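PDB 6NKI: NRPS from Penicillium fellutanum, which binds NADPH dihydro-nicotinamide-adenine-dinucleotide phosphate in a Rossmann-type nucleotide-binding domain of the Male sterility protein family. Local coordinates for residues Pro57-Gly62 / Val86-Leu91; Leu24-Ala29 / Val50-Arg55; Pro94-Ala99 / Thr147-Gln152. All blocks are in the same frame, centred on the assembly; numbering follows the deposited sequence.

Running from the N terminus, the three contacts close one after another, none enclosing or crossing the next. Contact 2 comes first: strand 22-27 leads through helix 32-43 to strand 47-54, and the two strands pair. Contact 1 closes the following unit, where the start of helix 59-72 meets the end of strand 84-88; W87 and G89 of this edge segment bond to the backbone of V52 and A54 from contact 2. In contact 3 the later helix 136-156 returns to the loop 94-99, with L98 packing against W87 and L96 near F25. Contacts 1 and 2 share the bound NDP, so the series links one edge of the parallel sheet to its nucleotide pocket.

Contact 1 of 3, residues Pro57-Gly62 / Val86-Leu91. With NDP (NADPH dihydro-nicotinamide-adenine-dinucleotide phosphate), chain B.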
loop_
_atom_site.group_PDB
_atom_site.type_symbol
_atom_site.label_atom_id
_atom_site.label_comp_id
_atom_site.label_asym_id
_atom_site.label_seq_id
_atom_site.Cartn_x
_atom_site.Cartn_y
_atom_site.Cartn_z
ATOM N N PRO A 57 -22.068 29.238 2.652
ATOM C CA PRO A 57 -22.195 30.364 1.715
ATOM C C PRO A 57 -21.139 31.444 1.905
ATOM O O PRO A 57 -20.620 31.990 0.927
ATOM C CB PRO A 57 -23.593 30.906 2.028
ATOM C CG PRO A 57 -23.782 30.592 3.478
ATOM C CD PRO A 57 -23.086 29.284 3.716
ATOM N N CYS A 58 -20.842 31.779 3.153
ATOM C CA CYS A 58 -19.732 32.680 3.449
ATOM C C CYS A 58 -18.408 32.041 3.020
ATOM O O CYS A 58 -18.186 30.852 3.283
ATOM C CB CYS A 58 -19.727 33.001 4.944
ATOM S SG CYS A 58 -18.402 34.077 5.514
ATOM N N PRO A 59 -17.520 32.778 2.340
ATOM C CA PRO A 59 -16.295 32.135 1.822
ATOM C C PRO A 59 -15.309 31.730 2.907
ATOM O O PRO A 59 -14.647 30.691 2.768
ATOM C CB PRO A 59 -15.704 33.206 0.888
ATOM C CG PRO A 59 -16.853 34.099 0.552
ATOM C CD PRO A 59 -17.707 34.128 1.785
ATOM N N ARG A 60 -15.179 32.520 3.982
ATOM C CA ARG A 60 -14.283 32.130 5.069
ATOM C C ARG A 60 -14.866 30.975 5.875
ATOM O O ARG A 60 -14.124 30.107 6.352
ATOM C CB ARG A 60 -13.993 33.315 5.995
ATOM C CG ARG A 60 -13.028 32.980 7.150
ATOM C CD ARG A 60 -11.553 32.912 6.740
ATOM N NE ARG A 60 -10.705 32.490 7.860
ATOM C CZ ARG A 60 -9.380 32.354 7.808
ATOM N NH1 ARG A 60 -8.717 32.656 6.701
ATOM N NH2 ARG A 60 -8.711 31.950 8.880
ATOM N N LYS A 61 -16.191 30.956 6.059
ATOM C CA LYS A 61 -16.828 29.790 6.672
ATOM C C LYS A 61 -16.473 28.523 5.910
ATOM O O LYS A 61 -16.179 27.482 6.512
ATOM C CB LYS A 61 -18.354 29.957 6.733
ATOM C CG LYS A 61 -18.856 30.958 7.779
ATOM C CD LYS A 61 -20.381 31.013 7.831
ATOM C CE LYS A 61 -20.861 32.042 8.843
ATOM N NZ LYS A 61 -22.347 32.164 8.843
ATOM N N GLY A 62 -16.471 28.602 4.580
ATOM C CA GLY A 62 -16.029 27.471 3.786
ATOM C C GLY A 62 -14.597 27.070 4.093
ATOM O O GLY A 62 -14.299 25.887 4.268
ATOM N N VAL A 86 -11.455 29.373 -2.081
ATOM C CA VAL A 86 -12.724 28.747 -1.768
ATOM C C VAL A 86 -13.809 29.403 -2.616
ATOM O O VAL A 86 -13.898 30.636 -2.685
ATOM C CB VAL A 86 -13.024 28.863 -0.266
ATOM C CG1 VAL A 86 -14.361 28.270 0.052
ATOM C CG2 VAL A 86 -11.940 28.166 0.524
ATOM N N TRP A 87 -14.617 28.584 -3.277
ATOM C CA TRP A 87 -15.761 29.077 -4.037
ATOM C C TRP A 87 -17.050 28.639 -3.374
ATOM O O TRP A 87 -17.389 27.431 -3.418
ATOM C CB TRP A 87 -15.740 28.584 -5.480
ATOM C CG TRP A 87 -14.688 29.158 -6.363
ATOM C CD1 TRP A 87 -13.835 30.187 -6.090
ATOM C CD2 TRP A 87 -14.378 28.712 -7.673
ATOM N NE1 TRP A 87 -13.008 30.411 -7.166
ATOM C CE2 TRP A 87 -13.324 29.509 -8.148
ATOM C CE3 TRP A 87 -14.896 27.715 -8.495
ATOM C CZ2 TRP A 87 -12.782 29.333 -9.401
ATOM C CZ3 TRP A 87 -14.354 27.544 -9.741
ATOM C CH2 TRP A 87 -13.312 28.347 -10.184
ATOM N N PRO A 88 -17.814 29.541 -2.790
ATOM C CA PRO A 88 -19.134 29.185 -2.262
ATOM C C PRO A 88 -20.018 28.579 -3.348
ATOM O O PRO A 88 -20.043 29.049 -4.487
ATOM C CB PRO A 88 -19.687 30.518 -1.759
ATOM C CG PRO A 88 -18.466 31.374 -1.527
ATOM C CD PRO A 88 -17.497 30.969 -2.589
ATOM N N GLY A 89 -20.742 27.535 -2.979
ATOM C CA GLY A 89 -21.550 26.839 -3.954
ATOM C C GLY A 89 -22.388 25.757 -3.314
ATOM O O GLY A 89 -22.466 25.643 -2.089
ATOM N N ASP A 90 -23.020 24.965 -4.177
ATOM C CA ASP A 90 -23.959 23.931 -3.769
ATOM C C ASP A 90 -24.313 23.096 -4.985
ATOM O O ASP A 90 -24.844 23.598 -5.982
ATOM C CB ASP A 90 -25.210 24.537 -3.104
ATOM C CG ASP A 90 -26.164 23.477 -2.519
ATOM O OD1 ASP A 90 -26.044 22.273 -2.846
ATOM O OD2 ASP A 90 -27.007 23.850 -1.672
ATOM N N LEU A 91 -24.012 21.806 -4.883
ATOM C CA LEU A 91 -24.221 20.879 -5.983
ATOM C C LEU A 91 -25.664 20.933 -6.477
ATOM O O LEU A 91 -25.928 20.774 -7.676
ATOM C CB LEU A 91 -23.847 19.474 -5.499
ATOM C CG LEU A 91 -22.434 19.164 -4.948
ATOM C CD1 LEU A 91 -22.377 17.789 -4.300
ATOM C CD2 LEU A 91 -21.354 19.258 -5.994
HETATM P PA NDP B . -20.033 13.387 3.758
HETATM O O1A NDP B . -21.242 12.567 3.413
HETATM O O2A NDP B . -20.197 14.621 4.605
HETATM O O5B NDP B . -19.072 13.747 2.421
HETATM C C5B NDP B . -19.896 14.163 1.389
HETATM C C4B NDP B . -19.324 15.441 0.772
HETATM O O4B NDP B . -20.340 16.005 -0.102
HETATM C C3B NDP B . -18.955 16.442 1.854
HETATM O O3B NDP B . -17.822 17.136 1.448
HETATM C C2B NDP B . -20.152 17.460 1.877
HETATM O O2B NDP B . -19.811 18.735 2.209
HETATM C C1B NDP B . -20.592 17.356 0.336
HETATM N N9A NDP B . -22.049 17.684 0.129
HETATM C C8A NDP B . -23.193 16.999 0.601
HETATM N N7A NDP B . -24.360 17.579 0.220
HETATM C C5A NDP B . -23.949 18.699 -0.536
HETATM C C6A NDP B . -24.668 19.711 -1.208
HETATM N N6A NDP B . -26.047 19.728 -1.203
HETATM N N1A NDP B . -24.027 20.713 -1.881
HETATM C C2A NDP B . -22.659 20.652 -1.847
HETATM N N3A NDP B . -21.840 19.771 -1.272
HETATM C C4A NDP B . -22.519 18.777 -0.601
HETATM O O3 NDP B . -19.048 12.356 4.649
HETATM P PN NDP B . -19.079 10.854 4.051
HETATM O O1N NDP B . -18.025 10.045 4.701
HETATM O O2N NDP B . -20.497 10.332 3.937
HETATM O O5D NDP B . -18.547 10.799 2.280
HETATM C C5D NDP B . -17.241 11.336 2.048
HETATM C C4D NDP B . -16.421 10.497 0.951
HETATM O O4D NDP B . -16.147 9.169 1.420
HETATM C C3D NDP B . -17.206 10.335 -0.384
HETATM O O3D NDP B . -16.454 10.913 -1.433
HETATM C C2D NDP B . -17.383 8.810 -0.628
HETATM O O2D NDP B . -16.951 8.390 -1.910
HETATM C C1D NDP B . -16.443 8.191 0.372
HETATM N N1N NDP B . -17.011 6.988 1.147
HETATM C C2N NDP B . -16.469 6.814 2.385
HETATM C C3N NDP B . -16.864 5.843 3.221
HETATM C C7N NDP B . -16.063 5.843 4.423
HETATM O O7N NDP B . -15.694 6.833 5.047
HETATM N N7N NDP B . -15.597 4.617 4.773
HETATM C C4N NDP B . -17.988 4.849 2.888
HETATM C C5N NDP B . -18.432 4.995 1.460
HETATM C C6N NDP B . -17.967 6.000 0.658
HETATM P P2B NDP B . -20.249 19.216 3.966
HETATM O O1X NDP B . -19.597 20.564 4.014
HETATM O O2X NDP B . -21.781 19.179 3.969
HETATM O O3X NDP B . -19.540 18.087 4.646
#
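P57, in the loop that leads into helix 59-72, meets P88 backbone to ring: its carbonyl O lies 3.2 Å from P88 CB, while its own ring points away from the strand. No hydrogen bond joins the two segments, so what holds them here is van der Waals packing. C58 follows at the N-cap position of the helix, and its carbonyl accepts the first helical bond of the segment, G62 N to C58 O at 3.1 Å. At P59 the two proline rings cross obliquely, and P59 CG touches P88 CG at 3.8 Å near the surface. The carbonyl O of P59 meets the strand further back, 3.6 Å from V86 CG1. One turn on, G62 presents bare backbone, its CA 4.2 Å from the same V86 methyl. That methyl gets there because CG1 stands anti to the backbone N (chi1 178°), which pushes it at the first turn of the helix; L63 and I66 continue the apolar patch.

Beyond P88 the strand gives way to the nucleotide pocket. The D90 carboxylate sits at the N1A/N6A edge of the adenine, where OD1 accepts a bent hydrogen bond from NDP N6A at 3.0 Å (137° at the hydrogen); its detailed placing there is uncertain. OD1 also takes the backbone N-H of S92. L91 lays CG against the adenine, 3.4 Å from NDP C2A. A right-handed beta-alpha-beta crossover with an acidic residue at the adenine edge just past its second strand is an arrangement familiar from Rossmann folds.

Contact 2 of 3, residues Leu24-Ala29 / Val50-Arg55; sequences LFLTGA and VYVLAR. With NDP (NADPH dihydro-nicotinamide-adenine-dinucleotide phosphate), chain B.
L24 and Y51 open the pairing of strands 22-27 and 47-54: Y51 N donates to L24 O at 3.0 Å. The ladder continues with L26 N to Y51 O and closes with L53 N to L26 O at 2.8 Å. Both strands run the same way, their axes 23° apart.

The tight part is the ladder itself, buried along its length. On one face, L24 and V50 lie side by side, and L26 CD2 meets V52 CG1 at 4.0 Å; A29 CB reaches the same valine methyl from the loop, and L38 of helix 32-43 closes over L26, V50 and V52. On the other, F25 and Y51 cross at about a right angle. F25 CG stands anti to the backbone N (chi1 167°); Y51 CB lies in plane at the edge of the phenyl ring, 3.7 Å from F25 CD1. W87 stacks on the Y51 ring. Further along, the T27 and L53 side chains lie side by side, with T27 OG1 3.3 Å from L53 CD2.

Past A54 the segments part company. R55 is exposed and poorly ordered, yet its chain stretches from CG to NE toward the ligand, and NH2 donates to NDP O2X at 2.7 Å, straight to 163°. The phosphate oxygen lies in the guanidinium plane at its edge, while NDP N7A stands over one face.

G28, whose CA is near NDP O3B, starts the glycine-rich turn of the Rossmann motif. An arginine on the phosphate attached to the adenosine ribose is consistent with a site that tells NADPH from NADH by charge.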
loop_
_atom_site.group_PDB
_atom_site.type_symbol
_atom_site.label_atom_id
_atom_site.label_comp_id
_atom_site.label_asym_id
_atom_site.label_seq_id
_atom_site.Cartn_x
_atom_site.Cartn_y
_atom_site.Cartn_z
ATOM N N LEU A 24 -6.454 23.494 -10.566
ATOM C CA LEU A 24 -7.596 22.554 -10.689
ATOM C C LEU A 24 -8.659 22.864 -9.639
ATOM O O LEU A 24 -8.369 23.563 -8.660
ATOM C CB LEU A 24 -7.155 21.087 -10.705
ATOM C CG LEU A 24 -6.443 20.572 -9.462
ATOM C CD1 LEU A 24 -7.448 20.240 -8.379
ATOM C CD2 LEU A 24 -5.615 19.351 -9.810
ATOM N N PHE A 25 -9.852 22.350 -9.896
ATOM C CA PHE A 25 -11.071 22.625 -9.143
ATOM C C PHE A 25 -11.592 21.351 -8.503
ATOM O O PHE A 25 -11.658 20.293 -9.140
ATOM C CB PHE A 25 -12.180 23.281 -10.038
ATOM C CG PHE A 25 -13.550 23.294 -9.405
ATOM C CD1 PHE A 25 -13.844 24.149 -8.342
ATOM C CD2 PHE A 25 -14.545 22.447 -9.876
ATOM C CE1 PHE A 25 -15.104 24.144 -7.751
ATOM C CE2 PHE A 25 -15.814 22.444 -9.304
ATOM C CZ PHE A 25 -16.092 23.292 -8.243
ATOM N N LEU A 26 -11.992 21.474 -7.245
ATOM C CA LEU A 26 -12.305 20.324 -6.416
ATOM C C LEU A 26 -13.586 20.574 -5.645
ATOM O O LEU A 26 -13.723 21.608 -4.992
ATOM C CB LEU A 26 -11.163 20.053 -5.421
ATOM C CG LEU A 26 -11.284 18.890 -4.441
ATOM C CD1 LEU A 26 -11.250 17.579 -5.211
ATOM C CD2 LEU A 26 -10.154 18.963 -3.393
ATOM N N THR A 27 -14.491 19.607 -5.681
ATOM C CA THR A 27 -15.609 19.551 -4.752
ATOM C C THR A 27 -15.410 18.396 -3.771
ATOM O O THR A 27 -14.708 17.424 -4.069
ATOM C CB THR A 27 -16.939 19.405 -5.504
ATOM O OG1 THR A 27 -18.011 19.306 -4.556
ATOM C CG2 THR A 27 -16.922 18.194 -6.423
ATOM N N GLY A 28 -15.997 18.516 -2.584
ATOM C CA GLY A 28 -15.951 17.419 -1.636
ATOM C C GLY A 28 -14.794 17.449 -0.672
ATOM O O GLY A 28 -14.541 16.447 -0.002
ATOM N N ALA A 29 -14.095 18.582 -0.575
ATOM C CA ALA A 29 -12.886 18.669 0.236
ATOM C C ALA A 29 -13.157 18.536 1.727
ATOM O O ALA A 29 -12.238 18.216 2.490
ATOM C CB ALA A 29 -12.177 19.995 -0.030
ATOM N N VAL A 50 -5.596 25.530 -5.860
ATOM C CA VAL A 50 -6.749 24.636 -5.893
ATOM C C VAL A 50 -7.994 25.426 -5.521
ATOM O O VAL A 50 -7.989 26.184 -4.543
ATOM C CB VAL A 50 -6.583 23.410 -4.966
ATOM C CG1 VAL A 50 -7.825 22.505 -5.025
ATOM C CG2 VAL A 50 -5.334 22.625 -5.327
ATOM N N TYR A 51 -9.055 25.256 -6.313
ATOM C CA TYR A 51 -10.357 25.833 -6.006
ATOM C C TYR A 51 -11.227 24.741 -5.408
ATOM O O TYR A 51 -11.366 23.667 -6.005
ATOM C CB TYR A 51 -11.064 26.396 -7.251
ATOM C CG TYR A 51 -10.268 27.332 -8.122
ATOM C CD1 TYR A 51 -9.863 28.571 -7.658
ATOM C CD2 TYR A 51 -9.999 27.006 -9.455
ATOM C CE1 TYR A 51 -9.152 29.461 -8.490
ATOM C CE2 TYR A 51 -9.282 27.885 -10.287
ATOM C CZ TYR A 51 -8.869 29.112 -9.794
ATOM O OH TYR A 51 -8.165 29.979 -10.589
ATOM N N VAL A 52 -11.832 25.014 -4.256
ATOM C CA VAL A 52 -12.649 24.014 -3.571
ATOM C C VAL A 52 -14.076 24.542 -3.356
ATOM O O VAL A 52 -14.284 25.622 -2.781
ATOM C CB VAL A 52 -12.002 23.553 -2.256
ATOM C CG1 VAL A 52 -10.697 22.869 -2.559
ATOM C CG2 VAL A 52 -11.743 24.712 -1.331
ATOM N N LEU A 53 -15.044 23.770 -3.849
ATOM C CA LEU A 53 -16.441 23.968 -3.528
ATOM C C LEU A 53 -16.625 23.916 -2.025
ATOM O O LEU A 53 -16.128 23.008 -1.354
ATOM C CB LEU A 53 -17.289 22.886 -4.204
ATOM C CG LEU A 53 -18.791 23.238 -4.286
ATOM C CD1 LEU A 53 -19.002 24.525 -5.111
ATOM C CD2 LEU A 53 -19.682 22.127 -4.853
ATOM N N ALA A 54 -17.332 24.895 -1.484
ATOM C CA ALA A 54 -17.671 24.917 -0.069
ATOM C C ALA A 54 -19.177 25.057 0.068
ATOM O O ALA A 54 -19.758 26.045 -0.397
ATOM C CB ALA A 54 -16.963 26.050 0.663
ATOM N N ARG A 55 -19.798 24.057 0.696
ATOM C CA ARG A 55 -21.236 24.084 0.937
ATOM C C ARG A 55 -21.653 25.379 1.616
ATOM O O ARG A 55 -22.672 25.978 1.255
ATOM C CB ARG A 55 -21.627 22.865 1.782
ATOM C CG ARG A 55 -23.117 22.674 2.018
ATOM C CD ARG A 55 -23.391 21.357 2.747
ATOM N NE ARG A 55 -24.805 21.189 3.083
ATOM C CZ ARG A 55 -25.310 20.118 3.690
ATOM N NH1 ARG A 55 -26.609 20.054 3.963
ATOM N NH2 ARG A 55 -24.517 19.107 4.020
HETATM P PA NDP B . -20.033 13.387 3.758
HETATM O O1A NDP B . -21.242 12.567 3.413
HETATM O O2A NDP B . -20.197 14.621 4.605
HETATM O O5B NDP B . -19.072 13.747 2.421
HETATM C C5B NDP B . -19.896 14.163 1.389
HETATM C C4B NDP B . -19.324 15.441 0.772
HETATM O O4B NDP B . -20.340 16.005 -0.102
HETATM C C3B NDP B . -18.955 16.442 1.854
HETATM O O3B NDP B . -17.822 17.136 1.448
HETATM C C2B NDP B . -20.152 17.460 1.877
HETATM O O2B NDP B . -19.811 18.735 2.209
HETATM C C1B NDP B . -20.592 17.356 0.336
HETATM N N9A NDP B . -22.049 17.684 0.129
HETATM C C8A NDP B . -23.193 16.999 0.601
HETATM N N7A NDP B . -24.360 17.579 0.220
HETATM C C5A NDP B . -23.949 18.699 -0.536
HETATM C C6A NDP B . -24.668 19.711 -1.208
HETATM N N6A NDP B . -26.047 19.728 -1.203
HETATM N N1A NDP B . -24.027 20.713 -1.881
HETATM C C2A NDP B . -22.659 20.652 -1.847
HETATM N N3A NDP B . -21.840 19.771 -1.272
HETATM C C4A NDP B . -22.519 18.777 -0.601
HETATM O O3 NDP B . -19.048 12.356 4.649
HETATM P PN NDP B . -19.079 10.854 4.051
HETATM O O1N NDP B . -18.025 10.045 4.701
HETATM O O2N NDP B . -20.497 10.332 3.937
HETATM O O5D NDP B . -18.547 10.799 2.280
HETATM C C5D NDP B . -17.241 11.336 2.048
HETATM C C4D NDP B . -16.421 10.497 0.951
HETATM O O4D NDP B . -16.147 9.169 1.420
HETATM C C3D NDP B . -17.206 10.335 -0.384
HETATM O O3D NDP B . -16.454 10.913 -1.433
HETATM C C2D NDP B . -17.383 8.810 -0.628
HETATM O O2D NDP B . -16.951 8.390 -1.910
HETATM C C1D NDP B . -16.443 8.191 0.372
HETATM N N1N NDP B . -17.011 6.988 1.147
HETATM C C2N NDP B . -16.469 6.814 2.385
HETATM C C3N NDP B . -16.864 5.843 3.221
HETATM C C7N NDP B . -16.063 5.843 4.423
HETATM O O7N NDP B . -15.694 6.833 5.047
HETATM N N7N NDP B . -15.597 4.617 4.773
HETATM C C4N NDP B . -17.988 4.849 2.888
HETATM C C5N NDP B . -18.432 4.995 1.460
HETATM C C6N NDP B . -17.967 6.000 0.658
HETATM P P2B NDP B . -20.249 19.216 3.966
HETATM O O1X NDP B . -19.597 20.564 4.014
HETATM O O2X NDP B . -21.781 19.179 3.969
HETATM O O3X NDP B . -19.540 18.087 4.646
#

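Contact 3 of 3, residues Pro94-Ala99 / Thr147-Gln152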
loop_
_atom_site.group_PDB
_atom_site.type_symbol
_atom_site.label_atom_id
_atom_site.label_comp_id
_atom_site.label_asym_id
_atom_site.label_seq_id
_atom_site.Cartn_x
_atom_site.Cartn_y
_atom_site.Cartn_z
ATOM N N PRO A 94 -28.257 25.228 -9.844
ATOM C CA PRO A 94 -27.647 25.292 -11.171
ATOM C C PRO A 94 -26.279 25.937 -11.099
ATOM O O PRO A 94 -26.039 26.851 -10.306
ATOM C CB PRO A 94 -28.625 26.161 -11.975
ATOM C CG PRO A 94 -29.913 26.061 -11.243
ATOM C CD PRO A 94 -29.535 25.960 -9.795
ATOM N N HIS A 95 -25.372 25.398 -11.913
ATOM C CA HIS A 95 -24.004 25.960 -11.996
ATOM C C HIS A 95 -23.236 25.631 -10.714
ATOM O O HIS A 95 -22.298 26.377 -10.408
ATOM C CB HIS A 95 -24.136 27.465 -12.233
ATOM C CG HIS A 95 -24.243 27.815 -13.676
ATOM N ND1 HIS A 95 -23.799 29.017 -14.177
ATOM C CD2 HIS A 95 -24.666 27.096 -14.736
ATOM C CE1 HIS A 95 -23.982 29.042 -15.479
ATOM N NE2 HIS A 95 -24.510 27.876 -15.846
ATOM N N LEU A 96 -23.744 24.655 -9.948
ATOM C CA LEU A 96 -23.215 24.120 -8.656
ATOM C C LEU A 96 -23.392 25.131 -7.517
ATOM O O LEU A 96 -22.809 24.903 -6.445
ATOM C CB LEU A 96 -21.752 23.680 -8.786
ATOM C CG LEU A 96 -21.429 22.780 -9.976
ATOM C CD1 LEU A 96 -19.946 22.808 -10.279
ATOM C CD2 LEU A 96 -21.885 21.356 -9.723
ATOM N N GLY A 97 -24.238 26.148 -7.705
ATOM C CA GLY A 97 -24.426 27.215 -6.710
ATOM C C GLY A 97 -23.371 28.292 -6.868
ATOM O O GLY A 97 -23.289 29.161 -5.997
ATOM N N LEU A 98 -22.591 28.232 -7.946
ATOM C CA LEU A 98 -21.493 29.205 -8.172
ATOM C C LEU A 98 -21.979 30.502 -8.817
ATOM O O LEU A 98 -23.060 30.518 -9.417
ATOM C CB LEU A 98 -20.399 28.567 -9.030
ATOM C CG LEU A 98 -19.485 27.585 -8.302
ATOM C CD1 LEU A 98 -18.650 26.801 -9.295
ATOM C CD2 LEU A 98 -18.595 28.319 -7.317
ATOM N N ALA A 99 -21.172 31.549 -8.657
ATOM C CA ALA A 99 -21.407 32.869 -9.273
ATOM C C ALA A 99 -20.951 32.805 -10.734
ATOM O O ALA A 99 -20.176 31.895 -11.077
ATOM C CB ALA A 99 -20.651 33.924 -8.512
ATOM N N THR A 147 -22.820 17.093 -12.464
ATOM C CA THR A 147 -22.024 16.421 -13.486
ATOM C C THR A 147 -22.344 16.984 -14.865
ATOM O O THR A 147 -21.441 17.242 -15.672
ATOM C CB THR A 147 -22.261 14.898 -13.432
ATOM O OG1 THR A 147 -21.979 14.387 -12.113
ATOM C CG2 THR A 147 -21.369 14.158 -14.441
ATOM N N PHE A 148 -23.634 17.195 -15.141
ATOM C CA PHE A 148 -24.063 17.806 -16.395
ATOM C C PHE A 148 -23.480 19.202 -16.547
ATOM O O PHE A 148 -22.948 19.558 -17.606
ATOM C CB PHE A 148 -25.592 17.847 -16.438
ATOM C CG PHE A 148 -26.162 18.418 -17.717
ATOM C CD1 PHE A 148 -26.229 17.649 -18.873
ATOM C CD2 PHE A 148 -26.635 19.724 -17.757
ATOM C CE1 PHE A 148 -26.747 18.168 -20.033
ATOM C CE2 PHE A 148 -27.156 20.247 -18.918
ATOM C CZ PHE A 148 -27.211 19.471 -20.058
ATOM N N ASP A 149 -23.580 20.015 -15.494
ATOM C CA ASP A 149 -22.973 21.340 -15.525
ATOM C C ASP A 149 -21.486 21.253 -15.860
ATOM O O ASP A 149 -20.958 22.105 -16.587
ATOM C CB ASP A 149 -23.188 22.037 -14.176
ATOM C CG ASP A 149 -24.653 22.374 -13.903
ATOM O OD1 ASP A 149 -25.395 22.665 -14.868
ATOM O OD2 ASP A 149 -25.060 22.331 -12.716
ATOM N N ILE A 150 -20.809 20.196 -15.362
ATOM C CA ILE A 150 -19.351 20.053 -15.463
ATOM C C ILE A 150 -18.904 19.767 -16.899
ATOM O O ILE A 150 -17.896 20.319 -17.361
ATOM C CB ILE A 150 -18.843 18.978 -14.464
ATOM C CG1 ILE A 150 -18.578 19.570 -13.080
ATOM C CG2 ILE A 150 -17.592 18.248 -14.948
ATOM C CD1 ILE A 150 -18.412 18.541 -12.060
ATOM N N LEU A 151 -19.610 18.891 -17.617
ATOM C CA LEU A 151 -19.254 18.685 -19.022
ATOM C C LEU A 151 -19.511 19.938 -19.854
ATOM O O LEU A 151 -18.749 20.239 -20.781
ATOM C CB LEU A 151 -20.012 17.502 -19.615
ATOM C CG LEU A 151 -19.722 16.143 -19.001
ATOM C CD1 LEU A 151 -20.452 15.126 -19.855
ATOM C CD2 LEU A 151 -18.209 15.877 -18.911
ATOM N N GLN A 152 -20.586 20.671 -19.555
ATOM C CA GLN A 152 -20.748 21.993 -20.147
ATOM C C GLN A 152 -19.494 22.819 -19.959
ATOM O O GLN A 152 -19.075 23.555 -20.858
ATOM C CB GLN A 152 -21.922 22.737 -19.515
ATOM C CG GLN A 152 -23.313 22.279 -19.897
ATOM C CD GLN A 152 -24.366 23.055 -19.139
ATOM O OE1 GLN A 152 -24.053 23.823 -18.225
ATOM N NE2 GLN A 152 -25.619 22.880 -19.529
#
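D149 turns its carboxylate toward the loop 94-99 from one side of helix 136-156, and H95 meets it with its main chain: H95 N donates to D149 OD2 at 3.2 Å, a weak bond bent to 140°. The aspartate reaches this place because its CG stands anti to the carbonyl carbon (chi1 -67°). L96 N is the next nearest to OD2, at 3.8 Å, too long to count as a bond. The imidazole of H95 starts off away from the helix but bends back, so that D149 OD1 lies near the ring plane at its edge, 4.5 Å from CD2.

Beside this polar spot L96 swings its branch round to the helix, and L96 CD1 meets I150 CG1 at 4.5 Å, a loose apolar touch. H95, L96 and G97 all adopt left-handed backbone angles, and the turn is held by G97 N to P94 O at 3.2 Å.

The H95 ring also meets that of W103. I150 packs on strands 122-125 and 162-166, L151 on helix 202-220, and F148 on helix 4-13, while D149, with I150, faces the loop that follows strand 84-88.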